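PDB 5LO9: cytochrome C from Marichromatium purpuratum 984, which probably interconverts thiosulfate and tetrathionate, passing electrons along four covalently bound heme c groups per chain. Local coordinates for residues S81-Y84 / G85-P89; A184-A187 / T188-L191; R319-T322 / M323-I327; Q357-I360 / F361-T365; A396-A399 / E400-L404. All coordinates share one frame; numbering follows the deposited sequence.

Interaction 1. Residues S81-Y84 / G85-P89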
# COMPACT_ATOMS: atom_id res chain seq x y z
N SER A 81 18.51 -13.86 51.66
CA SER A 81 17.92 -13.25 50.49
C SER A 81 18.73 -12.03 50.05
O SER A 81 19.06 -11.89 48.87
CB SER A 81 16.47 -12.88 50.78
OG SER A 81 15.74 -14.01 51.23
N ALA A 82 19.11 -11.16 50.99
CA ALA A 82 19.92 -9.98 50.64
C ALA A 82 21.31 -10.37 50.17
O ALA A 82 21.88 -9.70 49.30
CB ALA A 82 20.03 -9.06 51.83
N TYR A 83 21.89 -11.43 50.75
CA TYR A 83 23.23 -11.83 50.33
C TYR A 83 23.23 -12.31 48.88
O TYR A 83 24.03 -11.84 48.07
CB TYR A 83 23.77 -12.92 51.25
CG TYR A 83 25.03 -13.57 50.73
CD1 TYR A 83 26.26 -13.01 50.96
CD2 TYR A 83 24.98 -14.74 50.00
CE1 TYR A 83 27.43 -13.60 50.46
CE2 TYR A 83 26.15 -15.34 49.51
CZ TYR A 83 27.37 -14.77 49.74
OH TYR A 83 28.53 -15.37 49.27
N TYR A 84 22.33 -13.23 48.53
CA TYR A 84 22.35 -13.79 47.18
C TYR A 84 21.90 -12.75 46.15
O TYR A 84 22.31 -12.82 44.99
CB TYR A 84 21.48 -15.06 47.11
CG TYR A 84 22.22 -16.28 47.59
CD1 TYR A 84 23.33 -16.73 46.90
CD2 TYR A 84 21.85 -16.96 48.74
CE1 TYR A 84 24.06 -17.82 47.33
CE2 TYR A 84 22.57 -18.08 49.18
CZ TYR A 84 23.68 -18.49 48.47
OH TYR A 84 24.45 -19.56 48.83
N GLY A 85 21.08 -11.79 46.58
CA GLY A 85 20.63 -10.74 45.69
C GLY A 85 21.69 -9.73 45.38
O GLY A 85 21.64 -9.07 44.32
N ALA A 86 22.67 -9.58 46.27
CA ALA A 86 23.78 -8.67 46.03
C ALA A 86 24.89 -9.28 45.19
O ALA A 86 25.71 -8.53 44.67
CB ALA A 86 24.40 -8.23 47.35
N LEU A 87 24.92 -10.59 45.02
CA LEU A 87 25.98 -11.19 44.23
C LEU A 87 25.88 -10.83 42.74
O LEU A 87 24.82 -10.49 42.20
CB LEU A 87 25.96 -12.71 44.35
CG LEU A 87 26.30 -13.24 45.74
CD1 LEU A 87 26.54 -14.73 45.64
CD2 LEU A 87 27.47 -12.55 46.39
N ALA A 88 27.02 -10.89 42.09
CA ALA A 88 26.99 -10.80 40.66
C ALA A 88 26.29 -12.03 40.13
O ALA A 88 26.49 -13.12 40.66
CB ALA A 88 28.39 -10.75 40.06
N PRO A 89 25.48 -11.88 39.10
CA PRO A 89 24.88 -13.05 38.47
C PRO A 89 25.94 -14.08 38.14
O PRO A 89 27.10 -13.75 37.86
CB PRO A 89 24.20 -12.48 37.22
CG PRO A 89 23.96 -11.10 37.52
CD PRO A 89 25.08 -10.64 38.43

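Interaction 2. Residues A184-A187 / T188-L191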
# COMPACT_ATOMS: atom_id res chain seq x y z
N ALA A 184 16.46 -26.31 28.03
CA ALA A 184 17.80 -26.22 27.43
C ALA A 184 18.04 -24.82 26.86
O ALA A 184 19.11 -24.25 27.05
CB ALA A 184 17.98 -27.28 26.35
N TYR A 185 17.02 -24.26 26.20
CA TYR A 185 17.16 -22.92 25.64
C TYR A 185 17.53 -21.93 26.73
O TYR A 185 18.56 -21.26 26.64
CB TYR A 185 15.85 -22.51 24.96
CG TYR A 185 15.93 -21.12 24.35
CD1 TYR A 185 16.39 -20.93 23.06
CD2 TYR A 185 15.60 -20.00 25.10
CE1 TYR A 185 16.49 -19.65 22.51
CE2 TYR A 185 15.70 -18.74 24.57
CZ TYR A 185 16.15 -18.56 23.27
OH TYR A 185 16.24 -17.28 22.74
N PHE A 186 16.75 -21.86 27.79
CA PHE A 186 17.01 -20.82 28.78
C PHE A 186 18.24 -21.15 29.61
O PHE A 186 18.93 -20.23 30.08
CB PHE A 186 15.78 -20.59 29.68
CG PHE A 186 14.76 -19.71 29.04
CD1 PHE A 186 15.04 -18.37 28.82
CD2 PHE A 186 13.55 -20.23 28.60
CE1 PHE A 186 14.11 -17.54 28.21
CE2 PHE A 186 12.63 -19.42 27.99
CZ PHE A 186 12.90 -18.07 27.79
N ALA A 187 18.55 -22.43 29.78
CA ALA A 187 19.78 -22.78 30.50
C ALA A 187 21.02 -22.32 29.74
O ALA A 187 22.05 -22.02 30.35
CB ALA A 187 19.81 -24.28 30.76
N THR A 188 20.95 -22.22 28.41
CA THR A 188 22.09 -21.77 27.61
C THR A 188 22.01 -20.29 27.24
O THR A 188 22.63 -19.89 26.25
CB THR A 188 22.26 -22.61 26.34
OG1 THR A 188 21.13 -22.46 25.47
CG2 THR A 188 22.38 -24.08 26.67
N ARG A 189 21.17 -19.45 27.96
CA ARG A 189 21.31 -18.02 27.65
C ARG A 189 22.37 -17.36 28.51
O ARG A 189 22.69 -17.83 29.61
CB ARG A 189 20.02 -17.22 27.87
CG ARG A 189 18.72 -17.63 27.21
CD ARG A 189 18.75 -17.51 25.70
NE ARG A 189 19.36 -18.74 25.20
CZ ARG A 189 19.91 -18.89 24.02
NH1 ARG A 189 19.96 -17.85 23.19
NH2 ARG A 189 20.43 -20.08 23.70
N PRO A 190 22.92 -16.25 28.02
CA PRO A 190 23.74 -15.39 28.86
C PRO A 190 22.89 -14.61 29.85
O PRO A 190 21.70 -14.34 29.62
CB PRO A 190 24.38 -14.44 27.85
CG PRO A 190 23.32 -14.32 26.78
CD PRO A 190 22.75 -15.69 26.66
N LEU A 191 23.54 -14.19 30.94
CA LEU A 191 22.85 -13.53 32.04
C LEU A 191 22.66 -12.02 31.86
O LEU A 191 22.06 -11.38 32.75
CB LEU A 191 23.60 -13.79 33.35
CG LEU A 191 24.17 -15.18 33.53
CD1 LEU A 191 24.72 -15.31 34.94
CD2 LEU A 191 23.11 -16.21 33.27

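Interaction 3. Residues R319-T322 / M323-I327. With HEC (heme c), chain E; THJ (thiosulfate), chain J; EDO (1,2-ethanediol), chain S.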
# COMPACT_ATOMS: atom_id res chain seq x y z
N ARG A 319 -10.97 12.87 6.42
CA ARG A 319 -9.94 12.72 5.40
C ARG A 319 -9.75 11.24 5.07
O ARG A 319 -9.90 10.38 5.95
CB ARG A 319 -8.63 13.32 5.95
CG ARG A 319 -7.45 13.29 5.05
CD ARG A 319 -6.15 13.19 5.84
NE ARG A 319 -5.06 13.83 5.13
CZ ARG A 319 -4.49 13.36 4.01
NH1 ARG A 319 -4.90 12.21 3.46
NH2 ARG A 319 -3.50 14.04 3.44
N VAL A 320 -9.36 10.96 3.82
CA VAL A 320 -9.01 9.60 3.40
C VAL A 320 -7.55 9.36 3.75
O VAL A 320 -6.69 10.20 3.46
CB VAL A 320 -9.26 9.41 1.89
CG1 VAL A 320 -8.69 8.09 1.37
CG2 VAL A 320 -10.74 9.45 1.60
N ASP A 321 -7.24 8.22 4.36
CA ASP A 321 -5.91 7.96 4.89
C ASP A 321 -5.29 6.75 4.22
O ASP A 321 -5.93 5.70 4.10
CB ASP A 321 -5.95 7.74 6.42
CG ASP A 321 -5.75 9.03 7.24
OD1 ASP A 321 -5.38 10.12 6.69
OD2 ASP A 321 -5.95 8.94 8.48
N THR A 322 -4.05 6.90 3.78
CA THR A 322 -3.26 5.77 3.35
C THR A 322 -2.79 4.98 4.57
O THR A 322 -2.93 5.41 5.71
CB THR A 322 -2.03 6.23 2.55
OG1 THR A 322 -1.24 7.17 3.28
CG2 THR A 322 -2.41 6.84 1.23
N MET A 323 -2.24 3.80 4.31
CA MET A 323 -1.55 3.07 5.37
C MET A 323 -0.39 3.87 5.95
O MET A 323 -0.18 3.85 7.16
CB MET A 323 -1.06 1.74 4.83
CG MET A 323 -0.24 0.94 5.80
SD MET A 323 -1.15 0.52 7.29
CE MET A 323 -2.42 -0.55 6.68
N ALA A 324 0.40 4.55 5.11
CA ALA A 324 1.49 5.36 5.68
C ALA A 324 0.95 6.46 6.57
O ALA A 324 1.49 6.72 7.66
CB ALA A 324 2.37 6.00 4.60
N GLU A 325 -0.10 7.13 6.12
CA GLU A 325 -0.63 8.23 6.90
C GLU A 325 -1.14 7.72 8.23
O GLU A 325 -0.95 8.35 9.27
CB GLU A 325 -1.72 8.95 6.11
CG GLU A 325 -1.09 9.85 5.06
CD GLU A 325 -1.97 10.21 3.88
OE1 GLU A 325 -3.16 9.83 3.81
OE2 GLU A 325 -1.41 10.87 2.98
N ARG A 326 -1.72 6.53 8.20
CA ARG A 326 -2.23 5.93 9.42
C ARG A 326 -1.09 5.63 10.38
O ARG A 326 -1.15 5.99 11.56
CB ARG A 326 -3.00 4.66 9.03
CG ARG A 326 -3.62 3.86 10.11
CD ARG A 326 -4.28 4.75 11.09
NE ARG A 326 -5.55 4.18 11.50
CZ ARG A 326 -5.98 4.17 12.75
NH1 ARG A 326 -5.21 4.67 13.72
NH2 ARG A 326 -7.17 3.62 13.02
N ILE A 327 -0.03 5.01 9.88
CA ILE A 327 1.10 4.67 10.73
C ILE A 327 1.71 5.93 11.34
O ILE A 327 2.14 5.93 12.50
CB ILE A 327 2.13 3.87 9.91
CG1 ILE A 327 1.57 2.51 9.63
CG2 ILE A 327 3.44 3.69 10.67
CD1 ILE A 327 2.30 1.77 8.56
FE HEC E . -1.99 1.13 16.46
CHA HEC E . -5.10 0.96 14.84
CHB HEC E . -0.34 0.54 13.44
CHC HEC E . 1.13 1.57 18.06
CHD HEC E . -3.60 1.30 19.50
NA HEC E . -2.62 0.80 14.51
C1A HEC E . -3.88 0.79 14.07
C2A HEC E . -3.99 0.54 12.62
C3A HEC E . -2.61 0.41 12.20
C4A HEC E . -1.82 0.59 13.45
CMA HEC E . -2.12 0.13 10.83
CAA HEC E . -5.25 0.42 11.80
CBA HEC E . -5.93 -0.90 12.14
CGA HEC E . -7.13 -1.16 11.25
O1A HEC E . -7.55 -2.34 11.19
O2A HEC E . -7.68 -0.21 10.62
NB HEC E . 0.01 1.07 15.89
C1B HEC E . 0.46 0.82 14.64
C2B HEC E . 1.92 0.87 14.53
C3B HEC E . 2.35 1.18 15.88
C4B HEC E . 1.08 1.30 16.64
CMB HEC E . 2.76 0.62 13.32
CAB HEC E . 3.75 1.36 16.36
CBB HEC E . 4.32 2.59 15.65
NC HEC E . -1.35 1.40 18.43
C1C HEC E . -0.09 1.54 18.87
C2C HEC E . 0.01 1.62 20.35
C3C HEC E . -1.40 1.55 20.77
C4C HEC E . -2.14 1.40 19.49
CMC HEC E . 1.27 1.77 21.16
CAC HEC E . -2.01 1.54 22.16
CBC HEC E . -1.51 2.68 22.99
ND HEC E . -3.99 1.14 17.04
C1D HEC E . -4.42 1.22 18.29
C2D HEC E . -5.89 1.19 18.39
C3D HEC E . -6.38 1.10 17.01
C4D HEC E . -5.09 1.08 16.27
CMD HEC E . -6.65 1.28 19.67
CAD HEC E . -7.80 1.02 16.47
CBD HEC E . -8.72 2.19 16.86
CGD HEC E . -8.36 3.61 16.39
O1D HEC E . -7.21 4.13 16.59
O2D HEC E . -9.26 4.29 15.82
S1 THJ J . -3.81 5.77 16.73
O1 THJ J . -3.72 6.66 15.52
O2 THJ J . -5.23 5.62 17.19
O3 THJ J . -3.10 6.45 17.84
S2 THJ J . -2.95 4.16 16.43
C1 EDO S . -0.24 3.20 0.80
O1 EDO S . 0.43 3.55 2.05
C2 EDO S . -1.14 1.96 0.94
O2 EDO S . -2.47 2.26 1.52

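Interaction 4. Residues Q357-I360 / F361-T365. With EDO (1,2-ethanediol), chain B; EDO (1,2-ethanediol), chain X; EDO (1,2-ethanediol), chain S.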
# COMPACT_ATOMS: atom_id res chain seq x y z
N GLN A 357 5.77 -0.78 6.62
CA GLN A 357 4.84 -1.16 5.57
C GLN A 357 5.22 -2.49 4.92
O GLN A 357 4.35 -3.25 4.52
CB GLN A 357 4.75 -0.08 4.52
CG GLN A 357 4.03 1.14 5.01
CD GLN A 357 3.75 2.13 3.93
OE1 GLN A 357 2.67 2.12 3.33
NE2 GLN A 357 4.71 2.99 3.65
N SER A 358 6.50 -2.80 4.83
CA SER A 358 6.86 -4.10 4.27
C SER A 358 6.46 -5.24 5.19
O SER A 358 5.94 -6.27 4.75
CB SER A 358 8.36 -4.16 4.00
OG SER A 358 8.72 -3.28 2.95
N TYR A 359 6.69 -5.06 6.49
CA TYR A 359 6.32 -6.08 7.45
C TYR A 359 4.82 -6.29 7.44
O TYR A 359 4.33 -7.43 7.38
CB TYR A 359 6.80 -5.67 8.85
CG TYR A 359 6.35 -6.56 9.95
CD1 TYR A 359 6.71 -7.89 9.98
CD2 TYR A 359 5.54 -6.09 10.96
CE1 TYR A 359 6.28 -8.72 10.97
CE2 TYR A 359 5.10 -6.92 11.98
CZ TYR A 359 5.49 -8.24 11.98
OH TYR A 359 5.07 -9.08 12.98
N ILE A 360 4.06 -5.19 7.43
CA ILE A 360 2.61 -5.33 7.47
C ILE A 360 2.10 -5.98 6.20
O ILE A 360 1.16 -6.77 6.23
CB ILE A 360 1.97 -3.96 7.69
CG1 ILE A 360 2.28 -3.45 9.10
CG2 ILE A 360 0.51 -4.06 7.48
CD1 ILE A 360 2.08 -1.92 9.29
N PHE A 361 2.67 -5.61 5.06
CA PHE A 361 2.31 -6.21 3.79
C PHE A 361 2.54 -7.70 3.84
O PHE A 361 1.68 -8.50 3.45
CB PHE A 361 3.17 -5.56 2.68
CG PHE A 361 3.12 -6.24 1.31
CD1 PHE A 361 4.27 -6.79 0.75
CD2 PHE A 361 1.96 -6.22 0.54
CE1 PHE A 361 4.24 -7.36 -0.51
CE2 PHE A 361 1.94 -6.78 -0.74
CZ PHE A 361 3.07 -7.36 -1.26
N TRP A 362 3.70 -8.10 4.34
CA TRP A 362 4.02 -9.52 4.40
C TRP A 362 3.03 -10.30 5.27
O TRP A 362 2.54 -11.36 4.86
CB TRP A 362 5.44 -9.68 4.91
CG TRP A 362 5.78 -11.07 5.20
CD1 TRP A 362 5.90 -12.08 4.31
CD2 TRP A 362 6.08 -11.63 6.49
NE1 TRP A 362 6.26 -13.23 4.95
CE2 TRP A 362 6.38 -12.98 6.29
CE3 TRP A 362 6.12 -11.11 7.78
CZ2 TRP A 362 6.70 -13.83 7.32
CZ3 TRP A 362 6.45 -11.95 8.79
CH2 TRP A 362 6.73 -13.30 8.57
N LEU A 363 2.69 -9.77 6.46
CA LEU A 363 1.74 -10.48 7.32
C LEU A 363 0.42 -10.72 6.61
O LEU A 363 -0.30 -11.66 6.96
CB LEU A 363 1.46 -9.71 8.59
CG LEU A 363 2.59 -9.59 9.58
CD1 LEU A 363 2.15 -8.74 10.73
CD2 LEU A 363 3.02 -10.98 10.04
N ALA A 364 0.09 -9.87 5.64
CA ALA A 364 -1.19 -9.89 4.93
C ALA A 364 -1.18 -10.76 3.68
O ALA A 364 -2.16 -10.74 2.91
CB ALA A 364 -1.59 -8.48 4.55
N THR A 365 -0.09 -11.51 3.45
CA THR A 365 -0.00 -12.39 2.29
C THR A 365 -1.24 -13.26 2.14
O THR A 365 -1.62 -14.00 3.06
CB THR A 365 1.23 -13.28 2.41
OG1 THR A 365 2.42 -12.49 2.49
CG2 THR A 365 1.30 -14.06 1.20
C1 EDO B . 8.34 -11.45 14.35
O1 EDO B . 8.01 -11.44 15.72
C2 EDO B . 7.15 -12.01 13.55
O2 EDO B . 6.32 -11.15 12.75
C1 EDO X . 5.20 -11.42 0.39
O1 EDO X . 4.85 -12.79 0.74
C2 EDO X . 5.16 -11.29 -1.14
O2 EDO X . 6.46 -11.47 -1.73
C1 EDO S . -0.24 3.20 0.80
O1 EDO S . 0.43 3.55 2.05
C2 EDO S . -1.14 1.96 0.94
O2 EDO S . -2.47 2.26 1.52

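Interaction 5. Residues A396-A399 / E400-L404. With HEC (heme c), chain F.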
# COMPACT_ATOMS: atom_id res chain seq x y z
N ALA A 396 -10.81 -1.14 41.93
CA ALA A 396 -10.74 -2.42 42.61
C ALA A 396 -10.28 -3.51 41.66
O ALA A 396 -9.33 -4.25 41.96
CB ALA A 396 -12.11 -2.79 43.18
N LEU A 397 -10.96 -3.63 40.51
CA LEU A 397 -10.58 -4.61 39.52
C LEU A 397 -9.11 -4.48 39.11
O LEU A 397 -8.37 -5.47 39.06
CB LEU A 397 -11.49 -4.47 38.32
CG LEU A 397 -12.91 -4.95 38.54
CD1 LEU A 397 -13.89 -4.26 37.60
CD2 LEU A 397 -12.96 -6.47 38.30
N TYR A 398 -8.65 -3.24 38.84
CA TYR A 398 -7.28 -3.02 38.40
C TYR A 398 -6.30 -3.50 39.45
O TYR A 398 -5.30 -4.17 39.14
CB TYR A 398 -7.06 -1.54 38.09
CG TYR A 398 -5.65 -1.23 37.63
CD1 TYR A 398 -5.34 -1.11 36.28
CD2 TYR A 398 -4.65 -1.09 38.53
CE1 TYR A 398 -4.05 -0.88 35.87
CE2 TYR A 398 -3.36 -0.85 38.14
CZ TYR A 398 -3.06 -0.76 36.82
OH TYR A 398 -1.76 -0.54 36.45
N ALA A 399 -6.59 -3.22 40.73
CA ALA A 399 -5.72 -3.67 41.81
C ALA A 399 -5.69 -5.17 41.89
O ALA A 399 -4.63 -5.76 42.14
CB ALA A 399 -6.21 -3.13 43.14
N GLU A 400 -6.84 -5.81 41.64
CA GLU A 400 -6.94 -7.26 41.66
C GLU A 400 -6.21 -7.90 40.49
O GLU A 400 -5.39 -8.81 40.68
CB GLU A 400 -8.42 -7.69 41.69
CG GLU A 400 -8.94 -8.15 43.07
CD GLU A 400 -8.41 -9.57 43.46
OE1 GLU A 400 -8.48 -10.49 42.60
OE2 GLU A 400 -7.89 -9.74 44.60
N HIS A 401 -6.45 -7.42 39.26
CA HIS A 401 -6.11 -8.19 38.08
C HIS A 401 -5.08 -7.56 37.14
O HIS A 401 -4.77 -8.16 36.11
CB HIS A 401 -7.37 -8.46 37.25
CG HIS A 401 -8.48 -9.17 37.99
ND1 HIS A 401 -8.35 -10.46 38.47
CD2 HIS A 401 -9.76 -8.80 38.22
CE1 HIS A 401 -9.50 -10.83 39.01
NE2 HIS A 401 -10.37 -9.85 38.86
N CYS A 402 -4.53 -6.38 37.45
CA CYS A 402 -3.72 -5.68 36.44
C CYS A 402 -2.44 -5.12 37.05
O CYS A 402 -1.36 -5.16 36.44
CB CYS A 402 -4.52 -4.56 35.78
SG CYS A 402 -6.30 -4.97 35.42
N ALA A 403 -2.56 -4.60 38.27
CA ALA A 403 -1.44 -3.92 38.90
C ALA A 403 -0.21 -4.83 39.01
O ALA A 403 0.92 -4.34 39.03
CB ALA A 403 -1.86 -3.44 40.28
N LEU A 404 -0.41 -6.14 39.10
CA LEU A 404 0.72 -7.05 39.22
C LEU A 404 1.78 -6.78 38.15
O LEU A 404 2.99 -6.88 38.41
CB LEU A 404 0.20 -8.49 39.16
CG LEU A 404 1.19 -9.64 39.27
CD1 LEU A 404 1.71 -9.87 40.71
CD2 LEU A 404 0.50 -10.87 38.74
FE HEC F . -1.96 -5.71 30.22
CHA HEC F . -0.65 -4.50 27.21
CHB HEC F . -4.48 -3.29 30.16
CHC HEC F . -3.42 -7.22 32.97
CHD HEC F . 0.90 -7.73 30.65
NA HEC F . -2.47 -4.16 28.92
C1A HEC F . -1.83 -3.82 27.79
C2A HEC F . -2.45 -2.64 27.13
C3A HEC F . -3.57 -2.30 27.98
C4A HEC F . -3.49 -3.31 29.08
CMA HEC F . -4.55 -1.20 27.75
CAA HEC F . -2.09 -1.94 25.86
CBA HEC F . -1.85 -0.46 26.20
CGA HEC F . -0.43 -0.01 26.00
O1A HEC F . 0.40 -0.83 25.58
O2A HEC F . -0.17 1.18 26.30
NB HEC F . -3.65 -5.32 31.35
C1B HEC F . -4.52 -4.33 31.19
C2B HEC F . -5.62 -4.36 32.18
C3B HEC F . -5.31 -5.53 33.00
C4B HEC F . -4.08 -6.05 32.37
CMB HEC F . -6.75 -3.41 32.31
CAB HEC F . -6.08 -6.09 34.17
CBB HEC F . -7.45 -6.45 33.66
NC HEC F . -1.37 -7.19 31.57
C1C HEC F . -2.08 -7.65 32.59
C2C HEC F . -1.38 -8.66 33.40
C3C HEC F . -0.11 -8.82 32.73
C4C HEC F . -0.20 -7.84 31.62
CMC HEC F . -1.90 -9.33 34.63
CAC HEC F . 1.09 -9.67 33.07
CBC HEC F . 0.86 -11.13 33.27
ND HEC F . -0.22 -6.06 29.12
C1D HEC F . 0.78 -6.90 29.44
C2D HEC F . 1.84 -6.91 28.39
C3D HEC F . 1.37 -5.98 27.38
C4D HEC F . 0.09 -5.51 27.93
CMD HEC F . 3.10 -7.69 28.34
CAD HEC F . 2.07 -5.61 26.12
CBD HEC F . 1.86 -6.78 25.16
CGD HEC F . 3.11 -7.08 24.34
O1D HEC F . 4.18 -6.47 24.51
O2D HEC F . 3.04 -8.00 23.51
O HOH W 1 -3.14 -7.17 40.58

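Interaction 1. Residues S81-Y84 / G85-P89
The regular ladder of the helix holds as far as Gly-85 N to Ser-81 O (3.1 Å) and Ala-86 N to Ala-82 O (3.1 Å), and it frays one residue later, where Leu-87 N makes only weak bonds to Tyr-83 O and Tyr-84 O. Leu-87 then takes an extended backbone conformation (psi 155°), and the chain leaves the helix. Its side chain nevertheless turns back over the last turn. With CG anti to its own carbonyl carbon (chi1 -67°), Leu-87 brings CG to 3.5 Å from Tyr-83 O and sends its two methyl groups against the tyrosines. CD1 touches both rings, 3.9 Å from Tyr-83 CE2 and 4.0 Å from Tyr-84 CD1, meeting Tyr-84 obliquely. CD2 lies over one face of the Tyr-83 ring, displaced toward the rim, with Tyr-83 CZ 4.0 Å away. Tyr-84 instead runs alongside the leucine, both side chains pointing the same way, and the Tyr-83 atom CD2 stands over the centre of the Tyr-84 ring. The result is a small apolar cluster closing the end of the helix. Around it, Tyr-83 meets the ring of Phe-2, while Tyr-84 reaches Cys-21, a covalent anchor of heme c. Helix 74-86, the last of this cytochrome c domain, thereby packs on the first, helix 2-10, as in the class I cytochrome c fold, and through Ser-81 and Tyr-84 on Leu-48 of helix 45-57.

Interaction 2. Residues A184-A187 / T188-L191
The guanidinium group of Arg-189 lies flat on the ring of Tyr-185, the two planes only 13° apart and their centres separated by 4.0 Å. Arg-189 CZ stands over the ring face, a cation-pi geometry, and the aliphatic part follows it, with CD 3.5 Å from Tyr-185 CE2. The arginine gets there by doubling back, its chain bent at both chi2 (-65°) and chi3. Two hydrogen bonds then fix the rotation of the guanidinium. NE donates to Tyr-185 O at 3.0 Å, approaching from above the carbonyl plane, and NH2 donates to Thr-188 OG1 at 3.0 Å, with that oxygen in the guanidinium plane. Thr-188 OG1 also stands 3.1 Å from both Ala-184 O and Tyr-185 O, so its hydroxyl can serve either carbonyl. Phe-186 is turned quite differently, its plane nearly perpendicular to the guanidinium, and Arg-189 CG lies 4.1 Å from its CD1. Tyr-185 OH is held by Glu-109, and Phe-186 packs on Ala-108 and Leu-147 close to the heme-bound Cys-121. Side chains here take up carbonyls at the C-terminal end of helix 176-187, the last helix of a cytochrome c domain, packed as in its relatives against the first, helix 102-110.

Interaction 3. Residues R319-T322 / M323-I327
Thr-322 holds OG1 between its backbone N and carbonyl carbon (chi1 55°), while Glu-325 sets CG anti to its carbonyl carbon (chi1 -77°) and then extends, and together these torsions join the two residues in a reciprocal pair. Glu-325 N donates to Thr-322 OG1 at 3.1 Å, and Thr-322 N returns a nearly straight bond to Glu-325 OE1 (3.1 Å), meeting it from above the carboxylate plane. The same OE1 forms a salt bridge with Arg-319 NH1 at 3.0 Å, guanidinium and carboxylate being turned 69° apart. Arg-319 NH1 is also tied to Val-320 O and, across the dimer, to Asp-354 of the second subunit. Asp-321 OD1 comes within 3.6 Å of Glu-325 OE1, a like-charge approach that Arg-319 probably eases, and its OD2 is paired with Arg-314. One turn on, Arg-326 N donates to Thr-322 O. The bent side chain of Arg-326 runs out from the helix, one face of its guanidinium lying against the heme c edge at CHA and CAA, and places NH1 3.1 Å from O1 of the thiosulfate. Its NE is hydrogen-bonded to Tyr-310. This is a classic capping box at the start of helix 323-332, which carries Arg-326 into the thiosulfate-binding site beside the heme.

Interaction 4. Residues Q357-I360 / F361-T365
The ring of Tyr-359 carries Leu-363 over one face and meets Trp-362 obliquely. Leu-363 CD1 makes the CH-pi contact, 4.0 Å from the Tyr-359 ring centroid, with CD1 closest to CZ at 3.6 Å and CG offset toward the rim. From the indole's side the same meeting is edge-on, since Tyr-359 CE1 lies in the plane of Trp-362 at its rim, 3.9 Å from CZ3. An ethanediol, probably from the crystallisation liquor, sits at the edge of the tyrosine. Tyr-359 and Trp-362 both hold CG anti to the backbone N (chi1 173° and 171°), which leads the two rings off neighbouring turns of the helix into contact. The backbone below is regular, with Leu-363 N bonded to Tyr-359 O at 3.0 Å. At the C-terminal end Trp-362 O takes two donors. Thr-365 N reaches it, and Thr-365 OG1 gives it a 2.6 Å bond in the carbonyl plane, on a lone pair, bringing the chain back onto the last turn. Tyr-359 OH and Trp-362 NE1 are satisfied by Asn-294 O and Ala-251 O. Gln-357, Ser-358, Phe-361 and Ala-364 of the same helix meet the second subunit. The contact is an i to i+4 Tyr-Leu CH-pi pair flanked by Trp-362, on the side of helix 351-363 where both rings pack on Val-261 of helix 256-269.

Interaction 5. Residues A396-A399 / E400-L404
Cys-402 CB rests on one face of the Tyr-398 ring, 3.9 Å from the Tyr-398 centroid, a CH-pi contact offset toward the rim. The sulfur stands more obliquely, with SG 4.8 Å from the same centroid, and is bonded covalently to CAB of heme c. Ala-403 adds its CB at 3.7 Å from Tyr-398 CE2. The ring is brought against these groups because CG lies anti to the backbone N (chi1 -180°), which turns it along the helix toward the following turn. Cys-402 opens the Cys-X-X-Cys-His heme-binding motif, which Cys-405 and the axial ligand His-406 complete, and the ring lies against its first cysteine. The backbone is held from the same residue: Tyr-398 O accepts from both Cys-402 N and Ala-403 N, each at 2.9 Å, and the two donors come from opposite faces of the carbonyl plane. This bifurcated acceptance spans the break between helix 391-401 and helix 403-406. A water spans the same junction, donating to Ala-399 O (2.6 Å) and accepting from Leu-404 N. Further out, Leu-397 CD2 lies in the plane of the His-401 ring, at its edge. Tyr-398 OH bonds to Gly-407 O, its ring meets Trp-425, and Val-466 and Ile-470 pack on it from helix 460-470.

All five contacts are local, each within one continuous run of chain, so none closes a long loop and none nests in or crosses another. Interactions 1 and 2 each finish the last helix of a cytochrome c domain, and the residues leaving those helices meet where Pro-89 packs on Leu-191, joining the first two heme domains. Interaction 3 then starts helix 323-332 and interaction 4 ends helix 351-363. These consecutive helices touch through Ile-327 and Ile-360, share one ethanediol, and both face the second subunit. Interaction 5 lies apart in the last heme domain, its centre about 36 Å from those of interactions 3 and 4, and joins helix 391-401 to helix 403-406 at the heme attachment.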